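Local coordinates for putative uncharacterized protein PH0594 (Pyrococcus horikoshii, PDB 4HXG) that acts as a self-compartmentalising hexameric serine protease, an acylaminoacyl peptidase in which assembly into multimers selects the substrates, probably cleaving by the usual serine mechanism, at residues 382-387 and 460-465; 493-498 and 521-526. The protein carries 1 engineered substitution. All blocks are in the same frame, centred on the assembly; numbering follows the deposited sequence.

Contact 1: 382-387 and 460-465; sequences VFVHGG and IGITGI
In the central sheet of the alpha/beta-hydrolase domain, Val382 and Phe383 pair in parallel with Ile462 and Thr463, joining strand 378-384 to strand 459-465. The latter strand leads, as in this fold generally, toward the nucleophile elbow. The backbone bonds alternate between the strands: Val382 N donates to Gly461 O (2.9 Å), Thr463 N to Val382 O (3.0 Å), and Val384 N to Thr463 O (3.1 Å). Beyond them the strands diverge, and one water bridges the gap, donating to Val384 O and accepting from Ile465 N.

Branched aliphatic residues suit the face carrying Val382, Val384 and Ile462, which helices 436-451 and 467-478 cover. The Ile462 chain extends with CG1 anti to the backbone N (chi1 -168°), which brings its CD1 to 4.1 Å from Val384 CG2, while CG1 lies beside Val382 CB. At the earlier end, Val382 CG2 meets Ile460 CG2 at 3.8 Å.

Phe383 and Thr463 point together to the other face, where Phe596 of helix 586-605 packs on both. Threonine can serve two partners here. Its OG1, anti to the backbone N (chi1 -170°), is hydrogen-bonded to Ile486 O on the next strand, and its methyl turns to the phenyl ring in a CH-pi contact, with Thr463 CG2 3.8 Å above the plane of the Phe383 ring and offset toward the rim beside CD1 and CE1.

Contact 2: 493-498 and 521-526; sequences YWLTSY and NYRKLS
Tyr493 and Trp494, at the start of helix 494-500 in the alpha/beta-hydrolase domain, pack against the short helix 521-524 and the turn that leaves it at Leu525 and Ser526. Tyr493 is the N-cap residue, so the N-H of Trp494 lies in the first turn, where no helical carbonyl precedes it.

Polar bonds centre on the small hydroxyl of Ser526. Its OG, set beside its own backbone N (chi1 -65°), reaches back to the preceding helix and donates to Tyr522 O (2.6 Å), meeting that carbonyl almost head-on at 174°. The same oxygen accepts from Trp494 N (2.7 Å). One side chain thus ties the start of helix 494-500 to the last turn of helix 521-524. Replacing Ser526 by an alanine would probably leave the Trp494 N-H without its acceptor and the Tyr522 carbonyl without this donor. The indole adds a weak bond from Trp494 NE1 to Leu525 O (3.4 Å), an oxygen also bonded by Tyr470 OH.

Aromatic and aliphatic contacts fill in around these bonds. Tyr522 brings its CD2 to 3.6 Å from Trp494 CB and its CE2 near Tyr498 CB, both approaching obliquely, with Leu495 N in the plane at its edge; its hydroxyl bonds to Gly513 O. The Tyr493 ring presents its edge to Tyr522 O, which lies in its plane.

The charged group sits at the subunit interface, where Arg523 comes close to Arg523 of the second subunit, a like charge. Tyr493 OH, hydrogen-bonded to Tyr493 OH of the second subunit, lies over a face of the Arg523 guanidinium, whose plane is turned 66° from the phenol ring. Leu495 CD2 also lies over a guanidinium face, 3.9 Å from Arg523 NH2.

How the contacts relate
The contacts follow one another along the chain, contact 1 closing before contact 2 opens. Their centres are about 20 Å apart and their nearest atoms about 7 Å, without touching. Helix 467-478 connects them: Met471 and Thr472 cover the sheet residues of contact 1, while Tyr470 sets its ring edge-to-face with Trp494 of contact 2. Strand 459-465 of contact 1 probably leads toward the nucleophile elbow, as in this fold, whereas contact 2 lies farther out and meets a second subunit. Hexane-1,6-diol, probably from the crystallisation liquor, is bound near each, about 4 Å from Gly386 and about 5 Å from the Trp494 side chain (nearest atoms). A bound magnesium ion is about 14 Å from Gly386.

Contact 1: 382-387 and 460-465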
ATOM      1  N   VAL F 382      -9.113 -24.570 -44.998  1.00 37.70           N
ATOM      2  CA  VAL F 382     -10.096 -23.745 -45.675  1.00 38.81           C
ATOM      3  C   VAL F 382     -10.676 -22.737 -44.705  1.00 43.57           C
ATOM      4  O   VAL F 382     -11.416 -23.115 -43.804  1.00 47.96           O
ATOM      5  CB  VAL F 382     -11.269 -24.596 -46.176  1.00 37.49           C
ATOM      6  CG1 VAL F 382     -12.351 -23.702 -46.774  1.00 37.73           C
ATOM      7  CG2 VAL F 382     -10.790 -25.624 -47.175  1.00 35.13           C
ATOM      8  N   PHE F 383     -10.360 -21.460 -44.891  1.00 44.09           N
ATOM      9  CA  PHE F 383     -10.925 -20.404 -44.053  1.00 44.48           C
ATOM     10  C   PHE F 383     -12.253 -19.906 -44.610  1.00 46.68           C
ATOM     11  O   PHE F 383     -12.414 -19.774 -45.822  1.00 48.13           O
ATOM     12  CB  PHE F 383      -9.965 -19.216 -43.941  1.00 42.23           C
ATOM     13  CG  PHE F 383      -8.722 -19.500 -43.146  1.00 36.39           C
ATOM     14  CD1 PHE F 383      -8.591 -19.029 -41.862  1.00 32.53           C
ATOM     15  CD2 PHE F 383      -7.681 -20.218 -43.694  1.00 34.73           C
ATOM     16  CE1 PHE F 383      -7.453 -19.275 -41.138  1.00 32.61           C
ATOM     17  CE2 PHE F 383      -6.536 -20.469 -42.967  1.00 34.41           C
ATOM     18  CZ  PHE F 383      -6.423 -19.997 -41.690  1.00 31.75           C
ATOM     19  N   VAL F 384     -13.192 -19.611 -43.719  1.00 46.38           N
ATOM     20  CA  VAL F 384     -14.492 -19.084 -44.117  1.00 46.03           C
ATOM     21  C   VAL F 384     -14.772 -17.807 -43.353  1.00 46.62           C
ATOM     22  O   VAL F 384     -14.917 -17.828 -42.133  1.00 46.61           O
ATOM     23  CB  VAL F 384     -15.622 -20.091 -43.822  1.00 45.67           C
ATOM     24  CG1 VAL F 384     -16.980 -19.477 -44.131  1.00 43.08           C
ATOM     25  CG2 VAL F 384     -15.412 -21.364 -44.618  1.00 47.91           C
ATOM     26  N   HIS F 385     -14.856 -16.694 -44.071  1.00 49.37           N
ATOM     27  CA  HIS F 385     -15.061 -15.396 -43.432  1.00 48.76           C
ATOM     28  C   HIS F 385     -16.420 -15.239 -42.748  1.00 48.46           C
ATOM     29  O   HIS F 385     -17.383 -15.936 -43.069  1.00 48.79           O
ATOM     30  CB  HIS F 385     -14.784 -14.236 -44.405  1.00 51.01           C
ATOM     31  CG  HIS F 385     -15.789 -14.090 -45.509  1.00 54.50           C
ATOM     32  ND1 HIS F 385     -17.106 -13.755 -45.282  1.00 54.11           N
ATOM     33  CD2 HIS F 385     -15.654 -14.186 -46.855  1.00 55.97           C
ATOM     34  CE1 HIS F 385     -17.744 -13.669 -46.436  1.00 54.66           C
ATOM     35  NE2 HIS F 385     -16.885 -13.924 -47.406  1.00 54.91           N
ATOM     36  N   GLY F 386     -16.472 -14.335 -41.776  1.00 50.06           N
ATOM     37  CA  GLY F 386     -17.712 -13.998 -41.101  1.00 50.03           C
ATOM     38  C   GLY F 386     -18.638 -13.302 -42.076  1.00 51.79           C
ATOM     39  O   GLY F 386     -18.283 -13.082 -43.234  1.00 52.68           O
ATOM     40  N   GLY F 387     -19.833 -12.945 -41.637  1.00 52.78           N
ATOM     41  CA  GLY F 387     -20.815 -12.595 -42.630  1.00 56.76           C
ATOM     42  C   GLY F 387     -22.248 -12.493 -42.186  1.00 60.72           C
ATOM     43  O   GLY F 387     -22.543 -12.189 -41.036  1.00 62.86           O
ATOM     44  N   ILE F 460      -7.906 -32.193 -45.425  1.00 51.09           N
ATOM     45  CA  ILE F 460      -8.437 -30.862 -45.628  1.00 48.17           C
ATOM     46  C   ILE F 460      -9.218 -30.507 -44.388  1.00 49.62           C
ATOM     47  O   ILE F 460     -10.186 -31.187 -44.044  1.00 48.05           O
ATOM     48  CB  ILE F 460      -9.396 -30.773 -46.839  1.00 46.38           C
ATOM     49  CG1 ILE F 460      -8.690 -31.142 -48.146  1.00 46.33           C
ATOM     50  CG2 ILE F 460      -9.967 -29.369 -46.956  1.00 44.38           C
ATOM     51  CD1 ILE F 460      -9.577 -30.988 -49.392  1.00 43.65           C
ATOM     52  N   GLY F 461      -8.786 -29.449 -43.709  1.00 51.06           N
ATOM     53  CA  GLY F 461      -9.506 -28.934 -42.565  1.00 48.22           C
ATOM     54  C   GLY F 461     -10.266 -27.683 -42.940  1.00 47.31           C
ATOM     55  O   GLY F 461     -10.055 -27.109 -44.012  1.00 47.10           O
ATOM     56  N   ILE F 462     -11.142 -27.252 -42.042  1.00 46.54           N
ATOM     57  CA  ILE F 462     -11.931 -26.050 -42.254  1.00 44.37           C
ATOM     58  C   ILE F 462     -12.045 -25.301 -40.927  1.00 42.90           C
ATOM     59  O   ILE F 462     -12.187 -25.913 -39.869  1.00 42.65           O
ATOM     60  CB  ILE F 462     -13.325 -26.398 -42.836  1.00 44.96           C
ATOM     61  CG1 ILE F 462     -14.046 -25.143 -43.333  1.00 47.26           C
ATOM     62  CG2 ILE F 462     -14.170 -27.165 -41.823  1.00 43.52           C
ATOM     63  CD1 ILE F 462     -15.365 -25.434 -44.051  1.00 47.00           C
ATOM     64  N   THR F 463     -11.942 -23.979 -40.973  1.00 43.24           N
ATOM     65  CA  THR F 463     -12.042 -23.179 -39.756  1.00 45.81           C
ATOM     66  C   THR F 463     -12.634 -21.806 -40.055  1.00 45.63           C
ATOM     67  O   THR F 463     -12.478 -21.278 -41.158  1.00 43.33           O
ATOM     68  CB  THR F 463     -10.671 -23.018 -39.052  1.00 44.05           C
ATOM     69  OG1 THR F 463     -10.853 -22.437 -37.750  1.00 41.53           O
ATOM     70  CG2 THR F 463      -9.733 -22.151 -39.890  1.00 42.61           C
ATOM     71  N   GLY F 464     -13.317 -21.235 -39.068  1.00 46.24           N
ATOM     72  CA  GLY F 464     -13.955 -19.947 -39.251  1.00 47.21           C
ATOM     73  C   GLY F 464     -14.434 -19.343 -37.950  1.00 48.19           C
ATOM     74  O   GLY F 464     -14.670 -20.053 -36.977  1.00 49.55           O
ATOM     75  N   ILE F 465     -14.587 -18.022 -37.949  1.00 47.27           N
ATOM     76  CA  ILE F 465     -15.082 -17.282 -36.795  1.00 46.10           C
ATOM     77  C   ILE F 465     -16.447 -16.699 -37.135  1.00 47.03           C
ATOM     78  O   ILE F 465     -16.696 -16.324 -38.279  1.00 48.50           O
ATOM     79  CB  ILE F 465     -14.119 -16.127 -36.438  1.00 44.03           C
ATOM     80  CG1 ILE F 465     -12.725 -16.669 -36.106  1.00 43.45           C
ATOM     81  CG2 ILE F 465     -14.660 -15.298 -35.285  1.00 40.60           C
ATOM     82  CD1 ILE F 465     -11.617 -15.653 -36.294  1.00 41.35           C
TER
HETATM   83  O   HOH W   1     -13.581 -16.537 -40.029  1.00 47.23           O

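Contact 2: 493-498 and 521-526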
ATOM      1  N   TYR F 493     -27.258 -23.005 -33.527  1.00 50.33           N
ATOM      2  CA  TYR F 493     -28.718 -22.937 -33.523  1.00 52.29           C
ATOM      3  C   TYR F 493     -29.234 -21.523 -33.798  1.00 52.36           C
ATOM      4  O   TYR F 493     -28.993 -20.607 -33.011  1.00 53.19           O
ATOM      5  CB  TYR F 493     -29.234 -23.420 -32.168  1.00 56.11           C
ATOM      6  CG  TYR F 493     -30.723 -23.614 -32.119  1.00 60.69           C
ATOM      7  CD1 TYR F 493     -31.498 -23.411 -33.246  1.00 62.95           C
ATOM      8  CD2 TYR F 493     -31.359 -23.998 -30.942  1.00 62.63           C
ATOM      9  CE1 TYR F 493     -32.863 -23.586 -33.212  1.00 66.09           C
ATOM     10  CE2 TYR F 493     -32.729 -24.174 -30.896  1.00 64.78           C
ATOM     11  CZ  TYR F 493     -33.477 -23.967 -32.035  1.00 66.77           C
ATOM     12  OH  TYR F 493     -34.842 -24.143 -31.998  1.00 67.71           O
ATOM     13  N   TRP F 494     -30.023 -21.345 -34.848  1.00 50.85           N
ATOM     14  CA  TRP F 494     -30.438 -19.993 -35.199  1.00 50.61           C
ATOM     15  C   TRP F 494     -31.455 -19.392 -34.245  1.00 52.35           C
ATOM     16  O   TRP F 494     -31.478 -18.179 -34.051  1.00 54.95           O
ATOM     17  CB  TRP F 494     -30.960 -19.930 -36.630  1.00 50.81           C
ATOM     18  CG  TRP F 494     -29.884 -20.060 -37.607  1.00 50.69           C
ATOM     19  CD1 TRP F 494     -29.638 -21.126 -38.404  1.00 53.21           C
ATOM     20  CD2 TRP F 494     -28.860 -19.099 -37.885  1.00 51.39           C
ATOM     21  NE1 TRP F 494     -28.531 -20.890 -39.181  1.00 55.28           N
ATOM     22  CE2 TRP F 494     -28.034 -19.649 -38.881  1.00 53.35           C
ATOM     23  CE3 TRP F 494     -28.567 -17.822 -37.396  1.00 50.52           C
ATOM     24  CZ2 TRP F 494     -26.932 -18.968 -39.400  1.00 52.10           C
ATOM     25  CZ3 TRP F 494     -27.478 -17.148 -37.914  1.00 49.73           C
ATOM     26  CH2 TRP F 494     -26.671 -17.722 -38.902  1.00 50.64           C
ATOM     27  N   LEU F 495     -32.294 -20.227 -33.647  1.00 51.71           N
ATOM     28  CA  LEU F 495     -33.371 -19.706 -32.818  1.00 52.52           C
ATOM     29  C   LEU F 495     -32.856 -18.898 -31.626  1.00 53.66           C
ATOM     30  O   LEU F 495     -33.284 -17.764 -31.408  1.00 54.33           O
ATOM     31  CB  LEU F 495     -34.300 -20.822 -32.350  1.00 50.88           C
ATOM     32  CG  LEU F 495     -35.550 -20.287 -31.651  1.00 51.43           C
ATOM     33  CD1 LEU F 495     -36.351 -19.397 -32.591  1.00 50.18           C
ATOM     34  CD2 LEU F 495     -36.404 -21.424 -31.128  1.00 54.43           C
ATOM     35  N   THR F 496     -31.939 -19.479 -30.860  1.00 52.79           N
ATOM     36  CA  THR F 496     -31.367 -18.787 -29.715  1.00 52.19           C
ATOM     37  C   THR F 496     -30.605 -17.540 -30.155  1.00 51.55           C
ATOM     38  O   THR F 496     -30.633 -16.524 -29.472  1.00 51.93           O
ATOM     39  CB  THR F 496     -30.431 -19.694 -28.938  1.00 53.48           C
ATOM     40  OG1 THR F 496     -29.333 -20.058 -29.779  1.00 57.00           O
ATOM     41  CG2 THR F 496     -31.165 -20.944 -28.513  1.00 52.74           C
ATOM     42  N   SER F 497     -29.926 -17.614 -31.295  1.00 49.67           N
ATOM     43  CA  SER F 497     -29.293 -16.431 -31.864  1.00 48.53           C
ATOM     44  C   SER F 497     -30.288 -15.284 -31.982  1.00 50.66           C
ATOM     45  O   SER F 497     -29.966 -14.133 -31.681  1.00 52.72           O
ATOM     46  CB  SER F 497     -28.732 -16.733 -33.245  1.00 48.29           C
ATOM     47  OG  SER F 497     -28.814 -15.582 -34.069  1.00 48.54           O
ATOM     48  N   TYR F 498     -31.496 -15.602 -32.437  1.00 49.57           N
ATOM     49  CA  TYR F 498     -32.548 -14.603 -32.579  1.00 48.06           C
ATOM     50  C   TYR F 498     -32.957 -14.006 -31.232  1.00 47.18           C
ATOM     51  O   TYR F 498     -33.024 -12.788 -31.077  1.00 46.88           O
ATOM     52  CB  TYR F 498     -33.762 -15.215 -33.277  1.00 48.43           C
ATOM     53  CG  TYR F 498     -35.057 -14.493 -32.988  1.00 50.97           C
ATOM     54  CD1 TYR F 498     -35.287 -13.212 -33.470  1.00 51.97           C
ATOM     55  CD2 TYR F 498     -36.053 -15.094 -32.229  1.00 52.34           C
ATOM     56  CE1 TYR F 498     -36.471 -12.550 -33.203  1.00 53.38           C
ATOM     57  CE2 TYR F 498     -37.238 -14.440 -31.954  1.00 52.69           C
ATOM     58  CZ  TYR F 498     -37.443 -13.168 -32.443  1.00 53.74           C
ATOM     59  OH  TYR F 498     -38.623 -12.513 -32.172  1.00 54.27           O
ATOM     60  N   ASN F 521     -37.321 -23.081 -40.741  1.00 70.74           N
ATOM     61  CA  ASN F 521     -35.979 -22.824 -41.241  1.00 71.39           C
ATOM     62  C   ASN F 521     -34.962 -22.757 -40.111  1.00 68.73           C
ATOM     63  O   ASN F 521     -33.818 -23.170 -40.273  1.00 68.16           O
ATOM     64  CB  ASN F 521     -35.943 -21.519 -42.036  1.00 72.52           C
ATOM     65  CG  ASN F 521     -35.442 -21.712 -43.447  1.00 73.87           C
ATOM     66  OD1 ASN F 521     -35.780 -22.695 -44.110  1.00 74.71           O
ATOM     67  ND2 ASN F 521     -34.622 -20.776 -43.914  1.00 73.38           N
ATOM     68  N   TYR F 522     -35.385 -22.233 -38.967  1.00 67.46           N
ATOM     69  CA  TYR F 522     -34.464 -21.991 -37.866  1.00 65.85           C
ATOM     70  C   TYR F 522     -33.818 -23.269 -37.348  1.00 67.36           C
ATOM     71  O   TYR F 522     -32.632 -23.275 -37.021  1.00 70.72           O
ATOM     72  CB  TYR F 522     -35.130 -21.185 -36.745  1.00 63.35           C
ATOM     73  CG  TYR F 522     -35.198 -19.709 -37.059  1.00 61.47           C
ATOM     74  CD1 TYR F 522     -36.044 -19.234 -38.053  1.00 60.81           C
ATOM     75  CD2 TYR F 522     -34.408 -18.790 -36.377  1.00 59.81           C
ATOM     76  CE1 TYR F 522     -36.112 -17.886 -38.355  1.00 60.29           C
ATOM     77  CE2 TYR F 522     -34.467 -17.438 -36.672  1.00 58.86           C
ATOM     78  CZ  TYR F 522     -35.324 -16.994 -37.664  1.00 59.31           C
ATOM     79  OH  TYR F 522     -35.405 -15.658 -37.981  1.00 58.73           O
ATOM     80  N   ARG F 523     -34.590 -24.343 -37.259  1.00 65.99           N
ATOM     81  CA  ARG F 523     -34.014 -25.627 -36.887  1.00 68.18           C
ATOM     82  C   ARG F 523     -33.448 -26.401 -38.093  1.00 70.04           C
ATOM     83  O   ARG F 523     -32.635 -27.311 -37.929  1.00 72.58           O
ATOM     84  CB  ARG F 523     -35.011 -26.465 -36.073  1.00 71.26           C
ATOM     85  CG  ARG F 523     -36.492 -26.211 -36.381  1.00 76.28           C
ATOM     86  CD  ARG F 523     -37.002 -24.867 -35.842  1.00 79.37           C
ATOM     87  NE  ARG F 523     -37.540 -24.950 -34.484  1.00 80.00           N
ATOM     88  CZ  ARG F 523     -38.284 -24.006 -33.910  1.00 78.55           C
ATOM     89  NH1 ARG F 523     -38.590 -22.897 -34.573  1.00 76.97           N
ATOM     90  NH2 ARG F 523     -38.728 -24.176 -32.673  1.00 78.35           N
ATOM     91  N   LYS F 524     -33.838 -26.003 -39.303  1.00 67.64           N
ATOM     92  CA  LYS F 524     -33.436 -26.710 -40.520  1.00 65.28           C
ATOM     93  C   LYS F 524     -32.014 -26.370 -40.943  1.00 60.36           C
ATOM     94  O   LYS F 524     -31.265 -27.223 -41.427  1.00 60.50           O
ATOM     95  CB  LYS F 524     -34.392 -26.381 -41.668  1.00 69.23           C
ATOM     96  CG  LYS F 524     -33.949 -26.923 -43.034  1.00 71.32           C
ATOM     97  CD  LYS F 524     -34.718 -26.253 -44.172  1.00 71.76           C
ATOM     98  CE  LYS F 524     -34.255 -26.749 -45.537  1.00 70.56           C
ATOM     99  NZ  LYS F 524     -35.022 -26.094 -46.636  1.00 70.09           N
ATOM    100  N   LEU F 525     -31.660 -25.105 -40.785  1.00 54.39           N
ATOM    101  CA  LEU F 525     -30.348 -24.619 -41.184  1.00 50.22           C
ATOM    102  C   LEU F 525     -29.322 -24.616 -40.047  1.00 49.62           C
ATOM    103  O   LEU F 525     -28.226 -24.090 -40.201  1.00 49.41           O
ATOM    104  CB  LEU F 525     -30.466 -23.249 -41.852  1.00 48.29           C
ATOM    105  CG  LEU F 525     -31.353 -23.277 -43.100  1.00 46.75           C
ATOM    106  CD1 LEU F 525     -31.499 -21.899 -43.730  1.00 44.58           C
ATOM    107  CD2 LEU F 525     -30.804 -24.273 -44.111  1.00 48.68           C
ATOM    108  N   SER F 526     -29.690 -25.164 -38.891  1.00 51.25           N
ATOM    109  CA  SER F 526     -28.803 -25.145 -37.723  1.00 49.94           C
ATOM    110  C   SER F 526     -28.056 -26.462 -37.470  1.00 50.50           C
ATOM    111  O   SER F 526     -28.667 -27.498 -37.197  1.00 49.48           O
ATOM    112  CB  SER F 526     -29.574 -24.718 -36.471  1.00 49.73           C
ATOM    113  OG  SER F 526     -30.024 -23.379 -36.581  1.00 50.14           O
TER